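Local coordinates for kelch domain-containing protein (Colletotrichum graminicola M1.001, PDB 5C86), which probably oxidises alcohols at a mononuclear copper centre, as a fungal alcohol oxidase of the AA5 galactose oxidase and glyoxal oxidase family, at residues A[371-376]-A[382-387]; A[401-406]-A[411-416]; A[436-439]-A[444-447]; A[462-467]-A[473-478]. All blocks are in the same frame, centred on the assembly; numbering follows the deposited sequence.

Interaction 1: residues A[371-376]-A[382-387]; sequences PYLFEA and AKRPVI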
loop_
_atom_site.group_PDB
_atom_site.type_symbol
_atom_site.label_atom_id
_atom_site.label_comp_id
_atom_site.label_asym_id
_atom_site.label_seq_id
_atom_site.Cartn_x
_atom_site.Cartn_y
_atom_site.Cartn_z
ATOM N N PRO A 371 -7.440 -9.756 15.806
ATOM C CA PRO A 371 -7.496 -10.823 16.860
ATOM C C PRO A 371 -6.157 -11.057 17.536
ATOM O O PRO A 371 -6.146 -11.417 18.716
ATOM C CB PRO A 371 -7.946 -12.045 16.111
ATOM C CG PRO A 371 -8.733 -11.491 14.977
ATOM C CD PRO A 371 -8.054 -10.225 14.550
ATOM N N TYR A 372 -5.004 -10.871 16.857
ATOM C CA TYR A 372 -3.763 -11.208 17.481
ATOM C C TYR A 372 -3.419 -10.230 18.603
ATOM O O TYR A 372 -2.388 -10.444 19.287
ATOM C CB TYR A 372 -2.595 -11.276 16.434
ATOM C CG TYR A 372 -2.361 -10.095 15.531
ATOM C CD1 TYR A 372 -2.436 -8.767 15.918
ATOM C CD2 TYR A 372 -1.962 -10.324 14.226
ATOM C CE1 TYR A 372 -2.208 -7.704 15.087
ATOM C CE2 TYR A 372 -1.735 -9.237 13.350
ATOM C CZ TYR A 372 -1.870 -7.943 13.774
ATOM O OH TYR A 372 -1.641 -6.892 12.904
ATOM N N LEU A 373 -4.167 -9.165 18.830
ATOM C CA LEU A 373 -3.919 -8.270 19.972
ATOM C C LEU A 373 -4.777 -8.660 21.160
ATOM O O LEU A 373 -4.673 -7.948 22.167
ATOM C CB LEU A 373 -4.163 -6.808 19.584
ATOM C CG LEU A 373 -3.264 -6.250 18.454
ATOM C CD1 LEU A 373 -3.554 -4.765 18.265
ATOM C CD2 LEU A 373 -1.801 -6.452 18.768
ATOM N N PHE A 374 -5.496 -9.744 21.074
ATOM C CA PHE A 374 -6.383 -10.190 22.175
ATOM C C PHE A 374 -6.022 -11.550 22.567
ATOM O O PHE A 374 -5.442 -12.405 21.827
ATOM C CB PHE A 374 -7.848 -10.111 21.746
ATOM C CG PHE A 374 -8.250 -8.745 21.361
ATOM C CD1 PHE A 374 -8.581 -7.783 22.346
ATOM C CD2 PHE A 374 -8.190 -8.261 20.015
ATOM C CE1 PHE A 374 -8.830 -6.484 22.018
ATOM C CE2 PHE A 374 -8.486 -7.000 19.707
ATOM C CZ PHE A 374 -8.792 -6.076 20.677
ATOM N N GLU A 375 -6.396 -11.867 23.822
ATOM C CA GLU A 375 -6.264 -13.171 24.337
ATOM C C GLU A 375 -7.262 -14.153 23.701
ATOM O O GLU A 375 -8.001 -13.752 22.809
ATOM C CB GLU A 375 -6.398 -13.092 25.893
ATOM C CG GLU A 375 -5.309 -12.364 26.652
ATOM C CD GLU A 375 -3.868 -12.916 26.377
ATOM O OE1 GLU A 375 -3.727 -14.097 25.921
ATOM O OE2 GLU A 375 -2.888 -12.115 26.497
ATOM N N ALA A 376 -7.292 -15.427 24.104
ATOM C CA ALA A 376 -8.161 -16.411 23.394
ATOM C C ALA A 376 -9.671 -16.115 23.523
ATOM O O ALA A 376 -10.448 -16.631 22.769
ATOM C CB ALA A 376 -7.842 -17.831 23.821
ATOM N N ALA A 382 -4.211 -8.580 24.875
ATOM C CA ALA A 382 -3.077 -9.384 25.248
ATOM C C ALA A 382 -1.887 -8.561 25.722
ATOM O O ALA A 382 -1.659 -7.412 25.336
ATOM C CB ALA A 382 -2.642 -10.216 24.004
ATOM N N LYS A 383 -1.070 -9.268 26.542
ATOM C CA LYS A 383 0.190 -8.720 26.941
ATOM C C LYS A 383 1.121 -8.950 25.742
ATOM O O LYS A 383 1.219 -10.059 25.245
ATOM C CB LYS A 383 0.716 -9.418 28.236
ATOM C CG LYS A 383 2.183 -9.134 28.520
ATOM C CD LYS A 383 2.317 -7.731 29.031
ATOM C CE LYS A 383 3.759 -7.460 29.525
ATOM N NZ LYS A 383 4.776 -7.936 28.566
ATOM N N ARG A 384 1.717 -7.902 25.274
ATOM C CA ARG A 384 2.517 -7.950 24.035
ATOM C C ARG A 384 3.965 -8.090 24.387
ATOM O O ARG A 384 4.449 -7.437 25.324
ATOM C CB ARG A 384 2.259 -6.699 23.225
ATOM C CG ARG A 384 0.814 -6.525 22.825
ATOM C CD ARG A 384 0.504 -5.244 22.059
ATOM N NE ARG A 384 1.121 -5.263 20.745
ATOM C CZ ARG A 384 0.779 -4.475 19.755
ATOM N NH1 ARG A 384 -0.123 -3.498 20.000
ATOM N NH2 ARG A 384 1.334 -4.608 18.579
ATOM N N PRO A 385 4.729 -8.781 23.514
ATOM C CA PRO A 385 6.172 -8.708 23.675
ATOM C C PRO A 385 6.713 -7.350 23.256
ATOM O O PRO A 385 5.987 -6.535 22.661
ATOM C CB PRO A 385 6.636 -9.861 22.753
ATOM C CG PRO A 385 5.637 -9.905 21.676
ATOM C CD PRO A 385 4.313 -9.492 22.295
ATOM N N VAL A 386 7.959 -7.060 23.602
ATOM C CA VAL A 386 8.617 -5.798 23.351
ATOM C C VAL A 386 10.039 -6.049 22.728
ATOM O O VAL A 386 10.815 -6.790 23.309
ATOM C CB VAL A 386 8.771 -5.006 24.646
ATOM C CG1 VAL A 386 9.545 -3.733 24.436
ATOM C CG2 VAL A 386 7.351 -4.693 25.244
ATOM N N ILE A 387 10.345 -5.342 21.646
ATOM C CA ILE A 387 11.726 -5.291 21.147
ATOM C C ILE A 387 12.468 -4.240 21.940
ATOM O O ILE A 387 12.092 -3.032 21.876
ATOM C CB ILE A 387 11.780 -4.968 19.647
ATOM C CG1 ILE A 387 11.076 -6.066 18.922
ATOM C CG2 ILE A 387 13.276 -4.762 19.200
ATOM C CD1 ILE A 387 10.979 -5.812 17.410
HETATM O O HOH W 1 -2.758 -6.071 23.211
HETATM O O HOH W 2 -0.370 -12.373 26.458
#

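Interaction 2: residues A[401-406]-A[411-416]; sequences ITITMQ and YTFSMI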
loop_
_atom_site.group_PDB
_atom_site.type_symbol
_atom_site.label_atom_id
_atom_site.label_comp_id
_atom_site.label_asym_id
_atom_site.label_seq_id
_atom_site.Cartn_x
_atom_site.Cartn_y
_atom_site.Cartn_z
ATOM N N ILE A 401 20.594 -8.815 11.438
ATOM C CA ILE A 401 20.072 -7.934 12.458
ATOM C C ILE A 401 19.825 -8.815 13.684
ATOM O O ILE A 401 19.110 -9.830 13.598
ATOM C CB ILE A 401 18.747 -7.331 12.073
ATOM C CG1 ILE A 401 18.903 -6.447 10.850
ATOM C CG2 ILE A 401 18.208 -6.406 13.181
ATOM C CD1 ILE A 401 17.526 -5.946 10.365
ATOM N N THR A 402 20.397 -8.448 14.816
ATOM C CA THR A 402 20.083 -9.091 16.049
ATOM C C THR A 402 18.990 -8.266 16.772
ATOM O O THR A 402 19.184 -7.051 16.992
ATOM C CB THR A 402 21.320 -9.267 16.959
ATOM O OG1 THR A 402 22.268 -10.103 16.266
ATOM C CG2 THR A 402 20.959 -9.952 18.256
ATOM N N ILE A 403 17.922 -8.939 17.154
ATOM C CA ILE A 403 16.735 -8.378 17.764
ATOM C C ILE A 403 16.787 -8.836 19.211
ATOM O O ILE A 403 16.769 -10.047 19.424
ATOM C CB ILE A 403 15.483 -8.886 17.092
ATOM C CG1 ILE A 403 15.495 -8.604 15.586
ATOM C CG2 ILE A 403 14.228 -8.288 17.804
ATOM C CD1 ILE A 403 14.833 -9.634 14.739
ATOM N N THR A 404 16.784 -7.930 20.159
ATOM C CA THR A 404 16.758 -8.399 21.592
ATOM C C THR A 404 15.374 -8.077 22.159
ATOM O O THR A 404 14.964 -6.937 22.131
ATOM C CB THR A 404 17.807 -7.652 22.372
ATOM O OG1 THR A 404 19.089 -7.901 21.767
ATOM C CG2 THR A 404 17.829 -8.131 23.802
ATOM N N MET A 405 14.698 -9.105 22.605
ATOM C CA MET A 405 13.361 -9.064 23.191
ATOM C C MET A 405 13.481 -8.815 24.661
ATOM O O MET A 405 14.399 -9.316 25.325
ATOM C CB MET A 405 12.591 -10.337 22.915
ATOM C CG MET A 405 12.517 -10.715 21.425
ATOM S SD MET A 405 11.815 -9.377 20.407
ATOM C CE MET A 405 10.182 -9.314 21.136
ATOM N N GLN A 406 12.490 -8.134 25.193
ATOM C CA GLN A 406 12.418 -7.857 26.639
ATOM C C GLN A 406 12.291 -9.108 27.478
ATOM O O GLN A 406 12.987 -9.215 28.532
ATOM C CB GLN A 406 11.257 -6.906 26.873
ATOM C CG GLN A 406 11.104 -6.498 28.361
ATOM C CD GLN A 406 9.903 -5.582 28.452
ATOM O OE1 GLN A 406 10.011 -4.464 28.096
ATOM N NE2 GLN A 406 8.746 -6.123 28.722
ATOM N N TYR A 411 10.027 -16.897 19.579
ATOM C CA TYR A 411 9.485 -15.853 18.752
ATOM C C TYR A 411 9.599 -16.175 17.255
ATOM O O TYR A 411 10.560 -16.892 16.827
ATOM C CB TYR A 411 10.255 -14.575 18.960
ATOM C CG TYR A 411 10.036 -13.936 20.323
ATOM C CD1 TYR A 411 8.885 -13.167 20.578
ATOM C CD2 TYR A 411 10.872 -14.198 21.385
ATOM C CE1 TYR A 411 8.652 -12.636 21.845
ATOM C CE2 TYR A 411 10.611 -13.643 22.620
ATOM C CZ TYR A 411 9.507 -12.839 22.813
ATOM O OH TYR A 411 9.341 -12.248 24.058
ATOM N N THR A 412 8.657 -15.643 16.502
ATOM C CA THR A 412 8.812 -15.524 15.020
ATOM C C THR A 412 8.825 -14.076 14.647
ATOM O O THR A 412 8.563 -13.213 15.453
ATOM C CB THR A 412 7.662 -16.205 14.287
ATOM O OG1 THR A 412 6.395 -15.651 14.710
ATOM C CG2 THR A 412 7.635 -17.759 14.524
ATOM N N PHE A 413 9.274 -13.781 13.437
ATOM C CA PHE A 413 9.579 -12.479 13.020
ATOM C C PHE A 413 9.104 -12.205 11.587
ATOM O O PHE A 413 8.957 -13.063 10.752
ATOM C CB PHE A 413 11.084 -12.147 13.110
ATOM C CG PHE A 413 11.674 -12.392 14.415
ATOM C CD1 PHE A 413 12.178 -13.610 14.771
ATOM C CD2 PHE A 413 11.673 -11.390 15.344
ATOM C CE1 PHE A 413 12.654 -13.816 16.074
ATOM C CE2 PHE A 413 12.144 -11.589 16.662
ATOM C CZ PHE A 413 12.616 -12.797 17.000
ATOM N N SER A 414 8.854 -10.922 11.342
ATOM C CA SER A 414 8.585 -10.464 9.970
ATOM C C SER A 414 8.965 -9.034 9.789
ATOM O O SER A 414 9.108 -8.290 10.754
ATOM C CB SER A 414 7.157 -10.630 9.482
ATOM O OG SER A 414 6.296 -9.882 10.265
ATOM N N MET A 415 9.239 -8.632 8.560
ATOM C CA MET A 415 9.523 -7.233 8.209
ATOM C C MET A 415 8.449 -6.807 7.200
ATOM O O MET A 415 8.236 -7.497 6.227
ATOM C CB MET A 415 10.947 -6.984 7.722
ATOM C CG MET A 415 11.396 -7.800 6.539
ATOM S SD MET A 415 13.193 -7.778 6.227
ATOM C CE MET A 415 13.411 -6.268 5.270
ATOM N N ILE A 416 7.782 -5.730 7.481
ATOM C CA ILE A 416 6.710 -5.235 6.583
ATOM C C ILE A 416 7.080 -3.889 6.078
ATOM O O ILE A 416 7.405 -2.998 6.879
ATOM C CB ILE A 416 5.343 -5.219 7.275
ATOM C CG1 ILE A 416 4.892 -6.660 7.622
ATOM C CG2 ILE A 416 4.279 -4.602 6.358
ATOM C CD1 ILE A 416 3.485 -6.798 8.078
#

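Interaction 3: residues A[436-439]-A[444-447]; sequences GQDG and SFTV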
loop_
_atom_site.group_PDB
_atom_site.type_symbol
_atom_site.label_atom_id
_atom_site.label_comp_id
_atom_site.label_asym_id
_atom_site.label_seq_id
_atom_site.Cartn_x
_atom_site.Cartn_y
_atom_site.Cartn_z
ATOM N N GLY A 436 14.488 -16.491 12.948
ATOM C CA GLY A 436 15.517 -16.029 13.829
ATOM C C GLY A 436 16.276 -17.145 14.536
ATOM O O GLY A 436 15.663 -18.080 15.015
ATOM N N GLN A 437 17.576 -16.993 14.614
ATOM C CA GLN A 437 18.370 -17.891 15.455
ATOM C C GLN A 437 18.442 -17.328 16.895
ATOM O O GLN A 437 19.013 -16.288 17.116
ATOM C CB GLN A 437 19.777 -17.939 14.914
ATOM C CG GLN A 437 20.780 -18.716 15.801
ATOM C CD GLN A 437 20.418 -20.123 15.986
ATOM O OE1 GLN A 437 20.243 -20.863 15.018
ATOM N NE2 GLN A 437 20.256 -20.551 17.253
ATOM N N ASP A 438 17.993 -18.134 17.842
ATOM C CA ASP A 438 18.015 -17.824 19.285
ATOM C C ASP A 438 19.480 -17.790 19.729
ATOM O O ASP A 438 20.263 -18.682 19.395
ATOM C CB ASP A 438 17.237 -18.908 20.033
ATOM C CG ASP A 438 17.040 -18.665 21.551
ATOM O OD1 ASP A 438 17.829 -17.978 22.248
ATOM O OD2 ASP A 438 16.029 -19.264 22.051
ATOM N N GLY A 439 19.816 -16.734 20.416
ATOM C CA GLY A 439 21.146 -16.484 20.948
ATOM C C GLY A 439 21.484 -17.328 22.176
ATOM O O GLY A 439 22.626 -17.327 22.571
ATOM N N SER A 444 17.657 -12.874 22.601
ATOM C CA SER A 444 18.312 -12.294 21.445
ATOM C C SER A 444 18.116 -13.322 20.293
ATOM O O SER A 444 18.279 -14.540 20.479
ATOM C CB SER A 444 19.804 -12.125 21.696
ATOM O OG SER A 444 19.942 -10.983 22.547
ATOM N N PHE A 445 17.685 -12.812 19.131
ATOM C CA PHE A 445 17.435 -13.585 17.941
ATOM C C PHE A 445 18.078 -12.898 16.794
ATOM O O PHE A 445 17.913 -11.683 16.625
ATOM C CB PHE A 445 15.987 -13.762 17.666
ATOM C CG PHE A 445 15.292 -14.571 18.676
ATOM C CD1 PHE A 445 14.927 -13.991 19.873
ATOM C CD2 PHE A 445 15.015 -15.916 18.439
ATOM C CE1 PHE A 445 14.328 -14.765 20.846
ATOM C CE2 PHE A 445 14.404 -16.679 19.418
ATOM C CZ PHE A 445 14.113 -16.068 20.624
ATOM N N THR A 446 18.748 -13.635 15.917
ATOM C CA THR A 446 19.358 -12.978 14.797
ATOM C C THR A 446 18.670 -13.455 13.517
ATOM O O THR A 446 18.452 -14.633 13.332
ATOM C CB THR A 446 20.880 -13.252 14.725
ATOM O OG1 THR A 446 21.485 -12.725 15.944
ATOM C CG2 THR A 446 21.505 -12.622 13.487
ATOM N N VAL A 447 18.330 -12.510 12.680
ATOM C CA VAL A 447 17.717 -12.722 11.373
ATOM C C VAL A 447 18.655 -12.204 10.311
ATOM O O VAL A 447 19.573 -11.419 10.596
ATOM C CB VAL A 447 16.348 -11.964 11.247
ATOM C CG1 VAL A 447 15.356 -12.503 12.234
ATOM C CG2 VAL A 447 16.484 -10.428 11.342
#

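Interaction 4: residues A[462-467]-A[473-478]; sequences MLFAMN and CVAQFF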
loop_
_atom_site.group_PDB
_atom_site.type_symbol
_atom_site.label_atom_id
_atom_site.label_comp_id
_atom_site.label_asym_id
_atom_site.label_seq_id
_atom_site.Cartn_x
_atom_site.Cartn_y
_atom_site.Cartn_z
ATOM N N MET A 462 8.994 -2.053 8.969
ATOM C CA MET A 462 8.638 -2.334 10.354
ATOM C C MET A 462 9.064 -3.762 10.691
ATOM O O MET A 462 8.624 -4.687 10.015
ATOM C CB MET A 462 7.183 -2.209 10.517
ATOM C CG MET A 462 6.715 -0.759 10.439
ATOM S SD MET A 462 4.895 -0.587 10.477
ATOM C CE MET A 462 4.449 -1.067 8.818
ATOM N N LEU A 463 9.878 -3.942 11.740
ATOM C CA LEU A 463 10.251 -5.270 12.222
ATOM C C LEU A 463 9.269 -5.600 13.329
ATOM O O LEU A 463 9.102 -4.833 14.265
ATOM C CB LEU A 463 11.707 -5.296 12.717
ATOM C CG LEU A 463 12.467 -6.587 12.514
ATOM C CD1 LEU A 463 14.004 -6.415 12.487
ATOM C CD2 LEU A 463 11.968 -7.541 13.632
ATOM N N PHE A 464 8.537 -6.684 13.144
ATOM C CA PHE A 464 7.674 -7.303 14.142
ATOM C C PHE A 464 8.195 -8.610 14.662
ATOM O O PHE A 464 8.717 -9.436 13.899
ATOM C CB PHE A 464 6.310 -7.537 13.534
ATOM C CG PHE A 464 5.512 -6.278 13.194
ATOM C CD1 PHE A 464 4.750 -5.680 14.199
ATOM C CD2 PHE A 464 5.471 -5.703 11.926
ATOM C CE1 PHE A 464 3.991 -4.549 13.964
ATOM C CE2 PHE A 464 4.682 -4.599 11.648
ATOM C CZ PHE A 464 3.916 -4.055 12.692
ATOM N N ALA A 465 7.984 -8.806 15.972
ATOM C CA ALA A 465 8.291 -10.051 16.619
ATOM C C ALA A 465 6.972 -10.527 17.210
ATOM O O ALA A 465 6.249 -9.722 17.843
ATOM C CB ALA A 465 9.295 -9.865 17.699
ATOM N N MET A 466 6.685 -11.805 17.043
ATOM C CA MET A 466 5.451 -12.417 17.495
ATOM C C MET A 466 5.813 -13.521 18.491
ATOM O O MET A 466 6.598 -14.403 18.214
ATOM C CB MET A 466 4.635 -12.953 16.322
ATOM C CG MET A 466 4.038 -11.824 15.477
ATOM S SD MET A 466 3.929 -12.163 13.701
ATOM C CE MET A 466 5.672 -12.344 13.270
ATOM N N ASN A 467 5.205 -13.476 19.690
ATOM C CA ASN A 467 5.398 -14.532 20.648
ATOM C C ASN A 467 4.767 -15.835 20.176
ATOM O O ASN A 467 4.205 -15.953 19.065
ATOM C CB ASN A 467 4.900 -14.066 22.053
ATOM C CG ASN A 467 3.419 -13.999 22.178
ATOM O OD1 ASN A 467 2.659 -14.513 21.369
ATOM N ND2 ASN A 467 2.959 -13.366 23.304
ATOM N N CYS A 473 4.670 -7.655 18.860
ATOM C CA CYS A 473 5.139 -6.444 19.461
ATOM C C CYS A 473 4.676 -5.229 18.669
ATOM O O CYS A 473 4.168 -5.353 17.527
ATOM C CB CYS A 473 6.621 -6.414 19.644
ATOM S SG CYS A 473 7.571 -6.394 18.111
ATOM N N VAL A 474 4.895 -4.024 19.228
ATOM C CA VAL A 474 4.868 -2.805 18.436
ATOM C C VAL A 474 6.176 -2.776 17.658
ATOM O O VAL A 474 7.279 -3.100 18.172
ATOM C CB VAL A 474 4.728 -1.583 19.366
ATOM C CG1 VAL A 474 4.905 -0.303 18.569
ATOM C CG2 VAL A 474 3.418 -1.641 20.106
ATOM N N ALA A 475 6.131 -2.452 16.388
ATOM C CA ALA A 475 7.323 -2.594 15.544
ATOM C C ALA A 475 8.362 -1.608 15.771
ATOM O O ALA A 475 8.118 -0.521 16.294
ATOM C CB ALA A 475 6.916 -2.597 14.087
ATOM N N GLN A 476 9.605 -2.023 15.436
ATOM C CA GLN A 476 10.736 -1.090 15.341
ATOM C C GLN A 476 11.057 -0.841 13.900
ATOM O O GLN A 476 10.960 -1.749 13.073
ATOM C CB GLN A 476 11.987 -1.604 16.087
ATOM C CG GLN A 476 11.744 -1.751 17.586
ATOM C CD GLN A 476 11.245 -0.466 18.258
ATOM O OE1 GLN A 476 11.717 0.658 17.979
ATOM N NE2 GLN A 476 10.318 -0.636 19.195
ATOM N N PHE A 477 11.455 0.375 13.597
ATOM C CA PHE A 477 11.745 0.734 12.198
ATOM C C PHE A 477 13.180 0.490 11.847
ATOM O O PHE A 477 14.095 0.723 12.649
ATOM C CB PHE A 477 11.412 2.207 11.944
ATOM C CG PHE A 477 9.980 2.511 11.945
ATOM C CD1 PHE A 477 9.265 2.420 10.778
ATOM C CD2 PHE A 477 9.280 2.866 13.105
ATOM C CE1 PHE A 477 7.932 2.689 10.762
ATOM C CE2 PHE A 477 7.924 3.180 13.071
ATOM C CZ PHE A 477 7.227 3.092 11.874
ATOM N N PHE A 478 13.437 0.092 10.618
ATOM C CA PHE A 478 14.761 0.012 10.114
ATOM C C PHE A 478 14.715 0.171 8.598
ATOM O O PHE A 478 13.648 0.029 8.011
ATOM C CB PHE A 478 15.526 -1.289 10.482
ATOM C CG PHE A 478 15.035 -2.528 9.753
ATOM C CD1 PHE A 478 13.841 -3.139 10.143
ATOM C CD2 PHE A 478 15.727 -3.045 8.674
ATOM C CE1 PHE A 478 13.394 -4.283 9.497
ATOM C CE2 PHE A 478 15.254 -4.175 8.009
ATOM C CZ PHE A 478 14.132 -4.786 8.437
#

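Interaction 1: residues A[371-376]-A[382-387]
Two donors grip the carbonyl oxygen of Leu373. The backbone Ala382 N gives it a short, fairly straight bond (N to Leu373 O 2.8 Å, 166° at the hydrogen). A water donates to the same oxygen at 2.9 Å from Leu373 O and also donates to Ala382 O, so the two backbones are tied both directly and through solvent. On the outer side Glu375 folds back over the turn. Its chain bends at CG (chi2 -56°), and the carboxylate is laid against Ala382, with Glu375 OE2 3.0 Å from Ala382 CA. That oxygen also takes a weak bond from Lys383 N, 3.4 Å from Glu375 OE2. The inner side is apolar against cationic: the methyl CD2 of Leu373 rests over the centre of one face of the Arg384 guanidinium, 3.4 Å from Arg384 CZ. Arg384 reaches this place through a bend at chi3 (68°), which turns the flat group across the leucine tip. Its rotation is fixed from beyond the contact, since NE donates to Pro472 O and NH2 donates to Asp343 O. The 3-10 turn 371-373 follows strand 364-369, which belongs to a four-stranded antiparallel blade of the kelch propeller together with the N-terminal strand 5-11. Segment 382-387 leads directly into strand 387-390 of the galactose oxidase-like early set domain, so the contact closes a loop in the connection between propeller and C-terminal domain.

Interaction 2: residues A[401-406]-A[411-416]
The hydrophobic core of the early set domain, an immunoglobulin-like beta sandwich, is where Met405 and Ile403 meet Tyr411 and Phe413. Strands 400-405 and 412-422 follow one another in the chain yet do not pair. Their CA atoms stay 9.5 Å apart at Ile403 and Phe413, and side chains reaching in from opposite directions make the contact. Ile403 brings its CD1 methyl obliquely onto the Phe413 ring, 3.7 Å from Phe413 CD2, in an off-centre CH-pi contact. Met405 makes the more extensive contact. Bends at chi2 (-56°) and chi3 (-63°) curl its chain over one face of the Tyr411 ring. Met405 CG then touches Tyr411 CE2 at 3.7 Å, while the methyl Met405 CE, over the same face, comes equally close to Tyr411 CE1 across the ring. Tyr411 is held by its hydroxyl, hydrogen-bonded to Asp407 O, which ties the far end of the ring to the connecting turn. Around the core, Ile387 packs on both Ile403 and Met405, Ala465 lies against Met405 and Phe413, and the Phe445 ring meets that of Phe413. Between the two methionine carbons, the sulfur stands above the ring in a Met-aromatic contact, Met405 SD lying 4.7 Å from the Tyr411 centroid and only 5° off the ring normal, with the edge of Phe413 beside it.

Interaction 3: residues A[436-439]-A[444-447]
Segments 436-439 and 444-447 run antiparallel, Gln437 facing Thr446 as a hydrogen-bonded pair and Asp438 facing Phe445 as a non-hydrogen-bonded one. Gln437 N bonds Thr446 O at 2.8 Å, and Thr446 N returns a bond to Gln437 O at 2.9 Å. Two residues further toward the turn, Gly439 N reaches Ser444 O at 2.7 Å. On the face carrying Asp438 and Phe445, the aromatic ring slants across the aspartate stem, Asp438 CB lying 3.7 Å from Phe445 CE2, with carboxylate and ring planes 40° apart. The carboxylate looks to the turn for its polar partners: OD1 accepts from Gly440 N, as in an Asx turn, and from Gly442 N as well. On the other face Gln437 extends with CG anti to its N (chi1 173°), then bends at chi2 so that NE2 bonds Asp438 O at 2.8 Å. Thr446 OG1 pairs there with the hydroxyl of Thr402 on the next strand. This is a beta hairpin of strands 431-438 and 444-448, its turn pinned by an aspartate, a hairpin that links strand 412-422 to strand 400-405 in the early set beta sandwich.

Interaction 4: residues A[462-467]-A[473-478]
A chi1 of 66° places Cys473 SG between its own backbone N and carbonyl carbon, where it faces Ala465 of the neighbouring strand, and a chi1 of -67° swings the Phe464 ring across Ala475. The thiol sulfur accepts a hydrogen bond from Ala465 N, 3.3 Å from Cys473 SG, and lies close to the Ala465 methyl. Ala475 CB sits over the centre of one Phe464 face, 3.5 Å above it, a CH-pi contact, while Cys473 O lies at the edge of the same ring in its plane, 3.4 Å from Phe464 CD1. These groups lie at the turn end of the antiparallel beta hairpin of strands 459-466 and 476-481, Cys473 and Ala475 just ahead of its second strand. Its backbone is joined by Leu463 N to Gln476 O, 2.8 Å and almost straight (177°), by the return bond from Gln476 N to Leu463 O, and nearer the turn by Cys473 N to Ala465 O at 2.8 Å. Outside the Phe464 ring lie Pro287 and Ala344 of propeller loops. Met462 and Phe477 run side by side on one face of the hairpin. Met462 CG touches Phe477 CE1 at 3.7 Å, and the sulfur makes an oblique Met-aromatic contact, SD lying 5.2 Å from the Phe477 centroid.

How the interactions relate
Interactions 2, 3 and 4 lie in one early set domain, and interaction 1 marks where the chain enters it from the propeller. Interaction 2 is the hub: its centre is about 6 Å from that of interaction 4 and about 8 Å from that of interaction 3. Strand 412-422 adjoins 459-466, with Thr412 O 2.8 Å from Met466 N, and strand 400-405 adjoins 444-448, with Ile403 N 2.8 Å from Phe445 O. Interaction 1 reaches interaction 4 through a weak bond from Arg384 NH2, 3.1 Å from Cys473 O, and interaction 2 through Val386 O, 2.9 Å from Gln406 N. All four lie away from Tyr120, His335 and His423, which bind copper in another structure of this protein and are without it here, although His423 directly follows strand 412-422.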